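PDB 2PYY: ionotropic glutamate receptor bacterial homologue from Nostoc punctiforme, which binds L-glutamate through its ligand-binding core and probably, as in related ionotropic glutamate receptors, couples that binding to the opening of an ion channel. Local coordinates for residues L5-R10 and S42-Y47; F79-P84 and G187-N192; P14-N19 and F26-W31; R32-Q37 and L205-N210. One frame throughout, in Å; residues are numbered along the deposited sequence.

Overall arrangement
The four contacts illustrate how chemistry follows place within a single binding-protein fold. Contact 3 is wholly buried and contact 2 very largely so, whereas contacts 1 and 4 are only partly buried. Both strand pairings rest on backbone hydrogen bonds: contact 1 is parallel and reaches the ligand at one end, while contact 2 is a short antiparallel ladder whose polar edge meets a second subunit. Contacts 3 and 4 share helix 26-38, the first through backbone bonds and aromatic rings at its start, the second through aliphatic groups and amides further along. This helix also joins the two strands of contact 1, and W31 on it touches both contact 1 and contact 2.

Contact 1 of 4, residues L5-R10 and S42-Y47; sequences LLVATR and SKLIEY. With GLU (glutamic acid), chain E.
V7 carries CG1 anti to its backbone N (chi1 180°), which leaves CG2 on the side of S42, and L44, with CG anti to its carbonyl carbon (chi1 -50°), lies alongside it pointing the same way. L44 CD2 rests 3.6 Å from V7 CB, and V7 CG2 approaches S42 CB. T9 meets L44 at about a right angle, its CG2 3.9 Å from L44 CB. The T9 hydroxyl is buried with no polar partner in the model. On the other face, I45 CD1 reaches L6 CG at 3.6 Å, and the A8 methyl touches the Y47 ring at CD2, 3.5 Å away.

Five backbone bonds join the strands in parallel register, strand 5-10 using alternate residues (L5, V7 and T9); I45 N to V7 O, at 2.7 Å, is nearly straight at 170°. Helix 26-38 covers V7 and L44, while helix 50-58 covers A8 and Y47.

At the far end R10 leaves the pair, its chain bent at chi2, and presents one face of its guanidinium to the side-chain carboxylate of the bound glutamate, whose CD lies 3.2 Å above the plane; the closest spacings there are doubtful. An alanine here would probably leave that carboxylate without the positive charge that faces it. Strand 5-10 runs between 42-47 and 64-66, and helix 26-38 links the first two, a beta-alpha-beta unit in the 2-1-3 strand order familiar from periplasmic-binding folds, with the ligand cleft at the strand end.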
loop_
_atom_site.group_PDB
_atom_site.type_symbol
_atom_site.label_atom_id
_atom_site.label_comp_id
_atom_site.label_asym_id
_atom_site.label_seq_id
_atom_site.Cartn_x
_atom_site.Cartn_y
_atom_site.Cartn_z
ATOM N N LEU B 5 23.449 14.610 -4.096
ATOM C CA LEU B 5 22.441 13.866 -3.342
ATOM C C LEU B 5 22.636 12.362 -3.372
ATOM O O LEU B 5 23.020 11.777 -4.393
ATOM C CB LEU B 5 21.021 14.179 -3.841
ATOM C CG LEU B 5 20.419 15.557 -3.542
ATOM C CD1 LEU B 5 19.033 15.648 -4.179
ATOM C CD2 LEU B 5 20.313 15.767 -2.037
ATOM N N LEU B 6 22.374 11.747 -2.224
ATOM C CA LEU B 6 22.475 10.307 -2.068
ATOM C C LEU B 6 21.105 9.749 -2.413
ATOM O O LEU B 6 20.114 10.057 -1.751
ATOM C CB LEU B 6 22.866 9.964 -0.626
ATOM C CG LEU B 6 24.383 9.882 -0.368
ATOM C CD1 LEU B 6 25.109 11.005 -1.068
ATOM C CD2 LEU B 6 24.647 9.904 1.134
ATOM N N VAL B 7 21.041 8.951 -3.471
ATOM C CA VAL B 7 19.768 8.383 -3.895
ATOM C C VAL B 7 19.761 6.857 -3.742
ATOM O O VAL B 7 20.600 6.173 -4.317
ATOM C CB VAL B 7 19.477 8.773 -5.361
ATOM C CG1 VAL B 7 18.152 8.174 -5.812
ATOM C CG2 VAL B 7 19.439 10.298 -5.486
ATOM N N ALA B 8 18.833 6.339 -2.939
ATOM C CA ALA B 8 18.734 4.903 -2.733
ATOM C C ALA B 8 18.045 4.276 -3.933
ATOM O O ALA B 8 17.078 4.831 -4.460
ATOM C CB ALA B 8 17.942 4.602 -1.473
ATOM N N THR B 9 18.556 3.132 -4.375
ATOM C CA THR B 9 17.940 2.419 -5.479
ATOM C C THR B 9 17.847 0.953 -5.074
ATOM O O THR B 9 18.519 0.517 -4.146
ATOM C CB THR B 9 18.750 2.541 -6.799
ATOM O OG1 THR B 9 19.969 1.785 -6.720
ATOM C CG2 THR B 9 19.066 3.999 -7.086
ATOM N N ARG B 10 17.002 0.210 -5.771
ATOM C CA ARG B 10 16.813 -1.202 -5.514
ATOM C C ARG B 10 16.683 -1.822 -6.904
ATOM O O ARG B 10 15.954 -1.318 -7.765
ATOM C CB ARG B 10 15.548 -1.402 -4.671
ATOM C CG ARG B 10 15.217 -2.839 -4.323
ATOM C CD ARG B 10 14.140 -3.360 -5.251
ATOM N NE ARG B 10 13.931 -4.795 -5.122
ATOM C CZ ARG B 10 13.544 -5.410 -4.009
ATOM N NH1 ARG B 10 13.313 -4.712 -2.903
ATOM N NH2 ARG B 10 13.405 -6.731 -3.991
ATOM N N SER B 42 23.679 13.465 -8.509
ATOM C CA SER B 42 23.443 12.461 -7.488
ATOM C C SER B 42 24.315 11.213 -7.540
ATOM O O SER B 42 24.940 10.903 -8.559
ATOM C CB SER B 42 21.966 12.047 -7.527
ATOM O OG SER B 42 21.584 11.660 -8.837
ATOM N N LYS B 43 24.343 10.502 -6.416
ATOM C CA LYS B 43 25.099 9.261 -6.297
ATOM C C LYS B 43 24.124 8.175 -5.851
ATOM O O LYS B 43 23.498 8.279 -4.797
ATOM C CB LYS B 43 26.223 9.413 -5.277
ATOM C CG LYS B 43 27.118 8.188 -5.179
ATOM C CD LYS B 43 28.356 8.450 -4.334
ATOM C CE LYS B 43 29.294 7.255 -4.358
ATOM N NZ LYS B 43 28.651 6.043 -3.783
ATOM N N LEU B 44 24.004 7.133 -6.664
ATOM C CA LEU B 44 23.082 6.042 -6.385
ATOM C C LEU B 44 23.638 4.974 -5.447
ATOM O O LEU B 44 24.714 4.427 -5.684
ATOM C CB LEU B 44 22.638 5.409 -7.705
ATOM C CG LEU B 44 22.127 6.366 -8.786
ATOM C CD1 LEU B 44 21.511 5.530 -9.899
ATOM C CD2 LEU B 44 21.085 7.342 -8.213
ATOM N N ILE B 45 22.885 4.692 -4.387
ATOM C CA ILE B 45 23.262 3.693 -3.397
ATOM C C ILE B 45 22.285 2.516 -3.444
ATOM O O ILE B 45 21.082 2.691 -3.231
ATOM C CB ILE B 45 23.238 4.291 -1.987
ATOM C CG1 ILE B 45 24.102 5.559 -1.957
ATOM C CG2 ILE B 45 23.765 3.263 -0.977
ATOM C CD1 ILE B 45 24.041 6.295 -0.622
ATOM N N GLU B 46 22.806 1.325 -3.726
ATOM C CA GLU B 46 21.995 0.103 -3.834
ATOM C C GLU B 46 21.583 -0.492 -2.496
ATOM O O GLU B 46 22.395 -0.561 -1.575
ATOM C CB GLU B 46 22.771 -0.954 -4.649
ATOM C CG GLU B 46 22.077 -2.313 -4.841
ATOM C CD GLU B 46 22.853 -3.225 -5.798
ATOM O OE1 GLU B 46 22.456 -4.392 -6.020
ATOM O OE2 GLU B 46 23.873 -2.775 -6.351
ATOM N N TYR B 47 20.317 -0.892 -2.396
ATOM C CA TYR B 47 19.802 -1.551 -1.196
ATOM C C TYR B 47 19.160 -2.860 -1.643
ATOM O O TYR B 47 18.700 -2.983 -2.782
ATOM C CB TYR B 47 18.839 -0.638 -0.441
ATOM C CG TYR B 47 19.597 0.477 0.252
ATOM C CD1 TYR B 47 20.298 0.233 1.445
ATOM C CD2 TYR B 47 19.676 1.761 -0.314
ATOM C CE1 TYR B 47 21.056 1.225 2.059
ATOM C CE2 TYR B 47 20.437 2.767 0.293
ATOM C CZ TYR B 47 21.119 2.489 1.477
ATOM O OH TYR B 47 21.847 3.478 2.091
HETATM N N GLU E . 6.375 -2.380 -5.583
HETATM C CA GLU E . 6.848 -3.262 -4.476
HETATM C C GLU E . 6.845 -2.488 -3.161
HETATM O O GLU E . 6.959 -1.245 -3.217
HETATM C CB GLU E . 8.266 -3.757 -4.766
HETATM C CG GLU E . 8.792 -4.765 -3.750
HETATM C CD GLU E . 10.256 -5.124 -3.973
HETATM O OE1 GLU E . 10.734 -6.091 -3.344
HETATM O OE2 GLU E . 10.925 -4.435 -4.773
HETATM O OXT GLU E . 6.734 -3.125 -2.094
#

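Contact 2 of 4, residues F79-P84 and G187-N192; sequences FDFSLP and GIILPN
F81 offers its ring to three residues, G187 to I189, and traced outward it passes from the I188 carbonyl to the I189 side chain. Its CB lies 4.0 Å from I188 O, CG stays at much the same distance, and CD2 comes nearer to that oxygen, at 3.5 Å. Further out, CE2 meets I189 CB, and at the tip CZ touches I189 CD1 at 3.7 Å. I189 CG1 stands over the ring face in a CH-pi contact, 4.2 Å from the centroid, while the backbone carbon of G187 sits at the ring edge. The ring is packed from elsewhere by I69 and I71, and the F81 side chain is about 7 Å from the bound glutamate at the nearest atoms.

Around this ring the backbones pair. D80 and L190 exchange two hydrogen bonds, as a hydrogen-bonded antiparallel pair should, and F81 with I189 forms the non-hydrogen-bonded pair beside it. S82 extends the ladder: its N binds I188 O, and its OG, set between backbone N and carbonyl carbon (chi1 70°), accepts a hydrogen bond from I188 N at 3.3 Å while donating to L83 O at 2.7 Å. That hydroxyl is thus gripped by two hydrogen bonds, one accepted and one donated.

D80 lies on the L190 face of the sheet and is buried. A water links its OD2 to P191 O, and its carboxylate forms salt bridges to K198 and R197 of the second subunit. The arrangement is a short antiparallel beta ladder adding 80-81 as the edge strand beside 175-190 in the mixed sheet, with the D80 carboxylate at the subunit interface.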
loop_
_atom_site.group_PDB
_atom_site.type_symbol
_atom_site.label_atom_id
_atom_site.label_comp_id
_atom_site.label_asym_id
_atom_site.label_seq_id
_atom_site.Cartn_x
_atom_site.Cartn_y
_atom_site.Cartn_z
ATOM N N PHE B 79 6.489 8.763 5.715
ATOM C CA PHE B 79 7.340 9.280 4.654
ATOM C C PHE B 79 6.542 10.072 3.627
ATOM O O PHE B 79 5.316 10.061 3.642
ATOM C CB PHE B 79 8.095 8.119 3.990
ATOM C CG PHE B 79 8.908 7.300 4.961
ATOM C CD1 PHE B 79 8.329 6.238 5.655
ATOM C CD2 PHE B 79 10.228 7.646 5.242
ATOM C CE1 PHE B 79 9.051 5.539 6.622
ATOM C CE2 PHE B 79 10.957 6.956 6.205
ATOM C CZ PHE B 79 10.365 5.900 6.898
ATOM N N ASP B 80 7.248 10.786 2.760
ATOM C CA ASP B 80 6.601 11.596 1.739
ATOM C C ASP B 80 6.843 10.972 0.359
ATOM O O ASP B 80 7.822 10.254 0.156
ATOM C CB ASP B 80 7.157 13.021 1.769
ATOM C CG ASP B 80 6.067 14.072 1.880
ATOM O OD1 ASP B 80 4.902 13.746 1.572
ATOM O OD2 ASP B 80 6.380 15.225 2.251
ATOM N N PHE B 81 5.945 11.254 -0.577
ATOM C CA PHE B 81 6.057 10.739 -1.928
ATOM C C PHE B 81 5.868 11.851 -2.954
ATOM O O PHE B 81 5.153 12.816 -2.705
ATOM C CB PHE B 81 4.995 9.667 -2.196
ATOM C CG PHE B 81 5.362 8.298 -1.702
ATOM C CD1 PHE B 81 4.850 7.816 -0.506
ATOM C CD2 PHE B 81 6.226 7.493 -2.431
ATOM C CE1 PHE B 81 5.193 6.544 -0.039
ATOM C CE2 PHE B 81 6.577 6.220 -1.976
ATOM C CZ PHE B 81 6.060 5.749 -0.778
ATOM N N SER B 82 6.532 11.711 -4.095
ATOM C CA SER B 82 6.379 12.666 -5.169
ATOM C C SER B 82 5.097 12.197 -5.838
ATOM O O SER B 82 4.446 11.255 -5.365
ATOM C CB SER B 82 7.482 12.505 -6.189
ATOM O OG SER B 82 7.301 11.280 -6.884
ATOM N N LEU B 83 4.749 12.846 -6.941
ATOM C CA LEU B 83 3.592 12.446 -7.721
ATOM C C LEU B 83 3.956 11.075 -8.264
ATOM O O LEU B 83 5.127 10.762 -8.409
ATOM C CB LEU B 83 3.408 13.410 -8.889
ATOM C CG LEU B 83 2.895 14.777 -8.465
ATOM C CD1 LEU B 83 3.029 15.801 -9.607
ATOM C CD2 LEU B 83 1.458 14.622 -8.031
ATOM N N PRO B 84 2.963 10.239 -8.570
ATOM C CA PRO B 84 3.249 8.903 -9.105
ATOM C C PRO B 84 4.113 8.956 -10.368
ATOM O O PRO B 84 3.945 9.845 -11.205
ATOM C CB PRO B 84 1.855 8.327 -9.373
ATOM C CG PRO B 84 0.980 9.550 -9.524
ATOM C CD PRO B 84 1.515 10.475 -8.460
ATOM N N GLY B 187 6.219 5.776 -6.796
ATOM C CA GLY B 187 6.609 7.158 -6.624
ATOM C C GLY B 187 8.023 7.200 -6.084
ATOM O O GLY B 187 8.620 6.148 -5.809
ATOM N N ILE B 188 8.576 8.403 -5.978
ATOM C CA ILE B 188 9.914 8.594 -5.426
ATOM C C ILE B 188 9.609 8.798 -3.942
ATOM O O ILE B 188 8.717 9.585 -3.590
ATOM C CB ILE B 188 10.600 9.849 -6.064
ATOM C CG1 ILE B 188 10.962 9.531 -7.525
ATOM C CG2 ILE B 188 11.868 10.238 -5.287
ATOM C CD1 ILE B 188 11.374 10.757 -8.387
ATOM N N ILE B 189 10.283 8.049 -3.072
ATOM C CA ILE B 189 10.027 8.182 -1.640
ATOM C C ILE B 189 11.026 9.185 -1.081
ATOM O O ILE B 189 12.208 9.152 -1.428
ATOM C CB ILE B 189 10.128 6.789 -0.923
ATOM C CG1 ILE B 189 9.547 6.867 0.492
ATOM C CG2 ILE B 189 11.579 6.303 -0.918
ATOM C CD1 ILE B 189 9.205 5.507 1.091
ATOM N N LEU B 190 10.532 10.070 -0.222
ATOM C CA LEU B 190 11.341 11.129 0.358
ATOM C C LEU B 190 11.050 11.253 1.838
ATOM O O LEU B 190 10.015 10.785 2.311
ATOM C CB LEU B 190 10.961 12.462 -0.297
ATOM C CG LEU B 190 10.892 12.497 -1.813
ATOM C CD1 LEU B 190 9.658 13.256 -2.275
ATOM C CD2 LEU B 190 12.157 13.116 -2.340
ATOM N N PRO B 191 11.963 11.885 2.589
ATOM C CA PRO B 191 11.720 12.052 4.021
ATOM C C PRO B 191 10.679 13.165 4.167
ATOM O O PRO B 191 10.492 13.954 3.243
ATOM C CB PRO B 191 13.091 12.458 4.557
ATOM C CG PRO B 191 13.726 13.153 3.387
ATOM C CD PRO B 191 13.338 12.276 2.232
ATOM N N ASN B 192 9.991 13.213 5.301
ATOM C CA ASN B 192 8.995 14.259 5.514
ATOM C C ASN B 192 9.626 15.635 5.399
ATOM O O ASN B 192 10.794 15.809 5.740
ATOM C CB ASN B 192 8.371 14.154 6.899
ATOM C CG ASN B 192 7.471 12.951 7.040
ATOM O OD1 ASN B 192 6.721 12.603 6.120
ATOM N ND2 ASN B 192 7.533 12.307 8.201
HETATM O O HOH W 1 8.939 15.580 1.588
#

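Contact 3 of 4, residues P14-N19 and F26-W31; sequences PFVLSN and FSIDLW
F15 and F26 cross obliquely, their CD2 atoms 4.0 Å apart. S27 comes at F15 differently: its OG lies at the ring edge, near the ring plane, and 3.5 Å from F15 CB. That hydroxyl makes its hydrogen bond to A67 O, which leaves its contact with the phenylalanine one of packing. V16 and I28 meet at about a right angle, with I28 CD1 4.1 Å from both methyls of V16.

Behind these side chains, the loop supplies acceptors to the first turn of the helix, whose amides have no preceding helical carbonyls. F26 N binds P14 O at 3.0 Å in a fairly straight bond, 163°, whereas S27 N binds F15 O at the same length but bent to 131°. P14 follows a cis peptide, and F15 and V16 both face I12 in a classic beta bulge.

F15 meets F86 and Y186 edge-to-face, Y186 being a ligand-pocket residue, and F26 also meets F86 edge-to-face. Helix 159-166 packs on P14 and F15, helix 212-220 on F26, and strand 64-66 on S27.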
loop_
_atom_site.group_PDB
_atom_site.type_symbol
_atom_site.label_atom_id
_atom_site.label_comp_id
_atom_site.label_asym_id
_atom_site.label_seq_id
_atom_site.Cartn_x
_atom_site.Cartn_y
_atom_site.Cartn_z
ATOM N N PRO B 14 12.140 -4.256 -15.223
ATOM C CA PRO B 14 12.959 -3.345 -16.033
ATOM C C PRO B 14 13.072 -1.914 -15.495
ATOM O O PRO B 14 13.455 -1.004 -16.236
ATOM C CB PRO B 14 12.255 -3.381 -17.380
ATOM C CG PRO B 14 10.817 -3.408 -16.961
ATOM C CD PRO B 14 10.789 -4.394 -15.802
ATOM N N PHE B 15 12.721 -1.702 -14.227
ATOM C CA PHE B 15 12.827 -0.362 -13.644
ATOM C C PHE B 15 14.279 -0.026 -13.293
ATOM O O PHE B 15 14.765 1.057 -13.608
ATOM C CB PHE B 15 11.908 -0.241 -12.416
ATOM C CG PHE B 15 10.458 -0.455 -12.748
ATOM C CD1 PHE B 15 9.917 -1.739 -12.782
ATOM C CD2 PHE B 15 9.664 0.621 -13.160
ATOM C CE1 PHE B 15 8.608 -1.949 -13.232
ATOM C CE2 PHE B 15 8.362 0.421 -13.609
ATOM C CZ PHE B 15 7.832 -0.864 -13.649
ATOM N N VAL B 16 14.966 -0.977 -12.670
ATOM C CA VAL B 16 16.365 -0.821 -12.300
ATOM C C VAL B 16 17.133 -2.110 -12.597
ATOM O O VAL B 16 16.784 -3.179 -12.087
ATOM C CB VAL B 16 16.539 -0.510 -10.796
ATOM C CG1 VAL B 16 18.030 -0.405 -10.457
ATOM C CG2 VAL B 16 15.826 0.789 -10.437
ATOM N N LEU B 17 18.172 -2.004 -13.419
ATOM C CA LEU B 17 19.011 -3.155 -13.769
ATOM C C LEU B 17 20.476 -2.819 -13.530
ATOM O O LEU B 17 20.852 -1.649 -13.538
ATOM C CB LEU B 17 18.838 -3.542 -15.235
ATOM C CG LEU B 17 17.440 -3.878 -15.742
ATOM C CD1 LEU B 17 16.671 -2.610 -16.029
ATOM C CD2 LEU B 17 17.572 -4.713 -17.024
ATOM N N SER B 18 21.299 -3.846 -13.337
ATOM C CA SER B 18 22.729 -3.668 -13.084
ATOM C C SER B 18 23.609 -4.737 -13.747
ATOM O O SER B 18 23.340 -5.929 -13.633
ATOM C CB SER B 18 22.985 -3.685 -11.573
ATOM O OG SER B 18 24.373 -3.686 -11.294
ATOM N N ASN B 19 24.661 -4.301 -14.435
ATOM C CA ASN B 19 25.590 -5.220 -15.095
ATOM C C ASN B 19 26.998 -5.190 -14.486
ATOM O O ASN B 19 27.761 -4.234 -14.674
ATOM C CB ASN B 19 25.679 -4.896 -16.580
ATOM C CG ASN B 19 24.465 -5.361 -17.343
ATOM O OD1 ASN B 19 24.122 -6.549 -17.322
ATOM N ND2 ASN B 19 23.805 -4.436 -18.031
ATOM N N PHE B 26 13.975 1.890 -16.618
ATOM C CA PHE B 26 13.055 3.010 -16.672
ATOM C C PHE B 26 13.241 4.020 -15.536
ATOM O O PHE B 26 13.336 5.217 -15.777
ATOM C CB PHE B 26 11.615 2.509 -16.675
ATOM C CG PHE B 26 10.600 3.606 -16.619
ATOM C CD1 PHE B 26 10.249 4.311 -17.769
ATOM C CD2 PHE B 26 9.979 3.920 -15.415
ATOM C CE1 PHE B 26 9.278 5.315 -17.712
ATOM C CE2 PHE B 26 9.013 4.912 -15.342
ATOM C CZ PHE B 26 8.658 5.614 -16.495
ATOM N N SER B 27 13.288 3.550 -14.293
ATOM C CA SER B 27 13.453 4.493 -13.192
ATOM C C SER B 27 14.809 5.178 -13.208
ATOM O O SER B 27 14.908 6.358 -12.860
ATOM C CB SER B 27 13.244 3.814 -11.844
ATOM O OG SER B 27 11.968 3.190 -11.808
ATOM N N ILE B 28 15.850 4.440 -13.580
ATOM C CA ILE B 28 17.182 5.028 -13.677
ATOM C C ILE B 28 17.135 6.198 -14.686
ATOM O O ILE B 28 17.632 7.293 -14.409
ATOM C CB ILE B 28 18.246 3.958 -14.132
ATOM C CG1 ILE B 28 18.378 2.873 -13.057
ATOM C CG2 ILE B 28 19.632 4.602 -14.299
ATOM C CD1 ILE B 28 18.758 3.419 -11.681
ATOM N N ASP B 29 16.531 5.978 -15.854
ATOM C CA ASP B 29 16.438 7.051 -16.864
ATOM C C ASP B 29 15.542 8.205 -16.426
ATOM O O ASP B 29 15.843 9.377 -16.665
ATOM C CB ASP B 29 15.911 6.517 -18.204
ATOM C CG ASP B 29 16.879 5.557 -18.869
ATOM O OD1 ASP B 29 18.070 5.565 -18.496
ATOM O OD2 ASP B 29 16.451 4.810 -19.767
ATOM N N LEU B 30 14.424 7.873 -15.787
ATOM C CA LEU B 30 13.512 8.914 -15.327
ATOM C C LEU B 30 14.183 9.788 -14.264
ATOM O O LEU B 30 14.124 11.014 -14.336
ATOM C CB LEU B 30 12.224 8.302 -14.764
ATOM C CG LEU B 30 11.162 9.309 -14.326
ATOM C CD1 LEU B 30 10.712 10.108 -15.530
ATOM C CD2 LEU B 30 9.985 8.581 -13.698
ATOM N N TRP B 31 14.818 9.174 -13.273
ATOM C CA TRP B 31 15.470 9.977 -12.250
ATOM C C TRP B 31 16.580 10.867 -12.847
ATOM O O TRP B 31 16.705 12.034 -12.491
ATOM C CB TRP B 31 16.055 9.090 -11.153
ATOM C CG TRP B 31 16.886 9.880 -10.207
ATOM C CD1 TRP B 31 18.245 9.838 -10.077
ATOM C CD2 TRP B 31 16.430 10.930 -9.349
ATOM N NE1 TRP B 31 18.664 10.801 -9.195
ATOM C CE2 TRP B 31 17.569 11.479 -8.728
ATOM C CE3 TRP B 31 15.166 11.454 -9.034
ATOM C CZ2 TRP B 31 17.490 12.539 -7.827
ATOM C CZ3 TRP B 31 15.090 12.516 -8.131
ATOM C CH2 TRP B 31 16.248 13.037 -7.535
#

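Contact 4 of 4, residues R32-Q37 and L205-N210; sequences RSIATQ and LNLKEN
L207 carries the apolar part of this contact, reaching out from its helix to the side of S33 and I34. Its CD1 lies 3.6 Å from I34 CG1 and 3.7 Å from S33 CB, and CD2 reaches the same S33 carbon at 4.1 Å. L207 and I34 cross at about a right angle. An alanine in place of L207 would probably open a gap against S33 and I34, because both methyl branches that fill it would be gone.

The arrangement is a helix-helix crossing: the axes of the segments 32-37 and 205-209 approach to 10.6 Å with directions 110° apart. One helix is the connection of the first beta-alpha-beta unit of the periplasmic-binding fold, the other the helix that follows strand 175-190.

Polar groups form the second part of the contact. Q37, with CG anti to its backbone N (chi1 -166°), extends past L207 in the opposite direction and lays its amide against L207 CG. Q37 and N206 meet at about a right angle, their amide planes 35° apart. S33 OG is hydrogen-bonded back to D29 O in its own helix. N206 also packs on A73 of the second subunit.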
loop_
_atom_site.group_PDB
_atom_site.type_symbol
_atom_site.label_atom_id
_atom_site.label_comp_id
_atom_site.label_asym_id
_atom_site.label_seq_id
_atom_site.Cartn_x
_atom_site.Cartn_y
_atom_site.Cartn_z
ATOM N N ARG B 32 17.383 10.309 -13.745
ATOM C CA ARG B 32 18.458 11.074 -14.372
ATOM C C ARG B 32 17.909 12.329 -15.051
ATOM O O ARG B 32 18.495 13.396 -14.934
ATOM C CB ARG B 32 19.190 10.212 -15.398
ATOM C CG ARG B 32 20.334 10.916 -16.119
ATOM C CD ARG B 32 20.787 10.139 -17.350
ATOM N NE ARG B 32 21.382 8.839 -17.005
ATOM C CZ ARG B 32 20.945 7.674 -17.474
ATOM N NH1 ARG B 32 19.907 7.645 -18.303
ATOM N NH2 ARG B 32 21.554 6.546 -17.126
ATOM N N SER B 33 16.776 12.207 -15.745
ATOM C CA SER B 33 16.174 13.356 -16.428
ATOM C C SER B 33 15.674 14.399 -15.446
ATOM O O SER B 33 15.857 15.603 -15.637
ATOM C CB SER B 33 14.996 12.921 -17.306
ATOM O OG SER B 33 15.381 11.916 -18.217
ATOM N N ILE B 34 15.015 13.919 -14.400
ATOM C CA ILE B 34 14.476 14.786 -13.368
ATOM C C ILE B 34 15.620 15.550 -12.713
ATOM O O ILE B 34 15.532 16.752 -12.499
ATOM C CB ILE B 34 13.744 13.957 -12.297
ATOM C CG1 ILE B 34 12.535 13.253 -12.919
ATOM C CG2 ILE B 34 13.339 14.841 -11.145
ATOM C CD1 ILE B 34 11.811 12.321 -11.959
ATOM N N ALA B 35 16.700 14.836 -12.412
ATOM C CA ALA B 35 17.869 15.426 -11.769
ATOM C C ALA B 35 18.596 16.405 -12.683
ATOM O O ALA B 35 19.013 17.477 -12.253
ATOM C CB ALA B 35 18.819 14.331 -11.325
ATOM N N THR B 36 18.763 16.031 -13.941
ATOM C CA THR B 36 19.449 16.905 -14.874
ATOM C C THR B 36 18.638 18.188 -15.066
ATOM O O THR B 36 19.195 19.286 -15.119
ATOM C CB THR B 36 19.686 16.194 -16.206
ATOM O OG1 THR B 36 18.465 15.613 -16.649
ATOM C CG2 THR B 36 20.719 15.091 -16.043
ATOM N N GLN B 37 17.318 18.060 -15.120
ATOM C CA GLN B 37 16.467 19.223 -15.304
ATOM C C GLN B 37 16.442 20.155 -14.090
ATOM O O GLN B 37 16.257 21.361 -14.243
ATOM C CB GLN B 37 15.049 18.785 -15.625
ATOM C CG GLN B 37 14.212 19.908 -16.160
ATOM C CD GLN B 37 12.743 19.617 -16.048
ATOM O OE1 GLN B 37 12.289 18.534 -16.422
ATOM N NE2 GLN B 37 11.981 20.583 -15.534
ATOM N N LEU B 205 6.415 16.752 -14.040
ATOM C CA LEU B 205 5.303 17.321 -14.795
ATOM C C LEU B 205 5.813 17.872 -16.134
ATOM O O LEU B 205 5.214 17.615 -17.170
ATOM C CB LEU B 205 4.597 18.423 -13.974
ATOM C CG LEU B 205 3.829 17.933 -12.734
ATOM C CD1 LEU B 205 3.364 19.112 -11.901
ATOM C CD2 LEU B 205 2.650 17.070 -13.178
ATOM N N ASN B 206 6.920 18.612 -16.125
ATOM C CA ASN B 206 7.433 19.139 -17.387
ATOM C C ASN B 206 7.877 18.012 -18.310
ATOM O O ASN B 206 7.657 18.079 -19.518
ATOM C CB ASN B 206 8.588 20.110 -17.153
ATOM C CG ASN B 206 8.126 21.413 -16.518
ATOM O OD1 ASN B 206 7.024 21.905 -16.806
ATOM N ND2 ASN B 206 8.965 21.986 -15.663
ATOM N N LEU B 207 8.491 16.977 -17.737
ATOM C CA LEU B 207 8.942 15.831 -18.518
ATOM C C LEU B 207 7.756 15.161 -19.208
ATOM O O LEU B 207 7.877 14.657 -20.322
ATOM C CB LEU B 207 9.668 14.816 -17.622
ATOM C CG LEU B 207 11.070 15.193 -17.134
ATOM C CD1 LEU B 207 11.640 14.067 -16.275
ATOM C CD2 LEU B 207 11.982 15.438 -18.342
ATOM N N LYS B 208 6.604 15.149 -18.549
ATOM C CA LYS B 208 5.421 14.554 -19.144
ATOM C C LYS B 208 4.874 15.483 -20.226
ATOM O O LYS B 208 4.497 15.028 -21.300
ATOM C CB LYS B 208 4.350 14.317 -18.081
ATOM C CG LYS B 208 4.636 13.144 -17.138
ATOM C CD LYS B 208 3.766 13.237 -15.900
ATOM C CE LYS B 208 3.866 11.994 -15.037
ATOM N NZ LYS B 208 3.213 10.810 -15.670
ATOM N N GLU B 209 4.834 16.781 -19.937
ATOM C CA GLU B 209 4.323 17.758 -20.888
ATOM C C GLU B 209 5.146 17.899 -22.182
ATOM O O GLU B 209 4.572 18.115 -23.247
ATOM C CB GLU B 209 4.157 19.118 -20.190
ATOM C CG GLU B 209 2.959 19.165 -19.231
ATOM C CD GLU B 209 3.013 20.317 -18.223
ATOM O OE1 GLU B 209 3.495 21.413 -18.585
ATOM O OE2 GLU B 209 2.553 20.131 -17.067
ATOM N N ASN B 210 6.470 17.765 -22.115
ATOM C CA ASN B 210 7.274 17.889 -23.330
ATOM C C ASN B 210 7.476 16.573 -24.075
ATOM O O ASN B 210 8.183 16.528 -25.078
ATOM C CB ASN B 210 8.640 18.516 -23.037
ATOM C CG ASN B 210 9.488 17.676 -22.107
ATOM O OD1 ASN B 210 9.461 16.448 -22.147
ATOM N ND2 ASN B 210 10.264 18.343 -21.276
#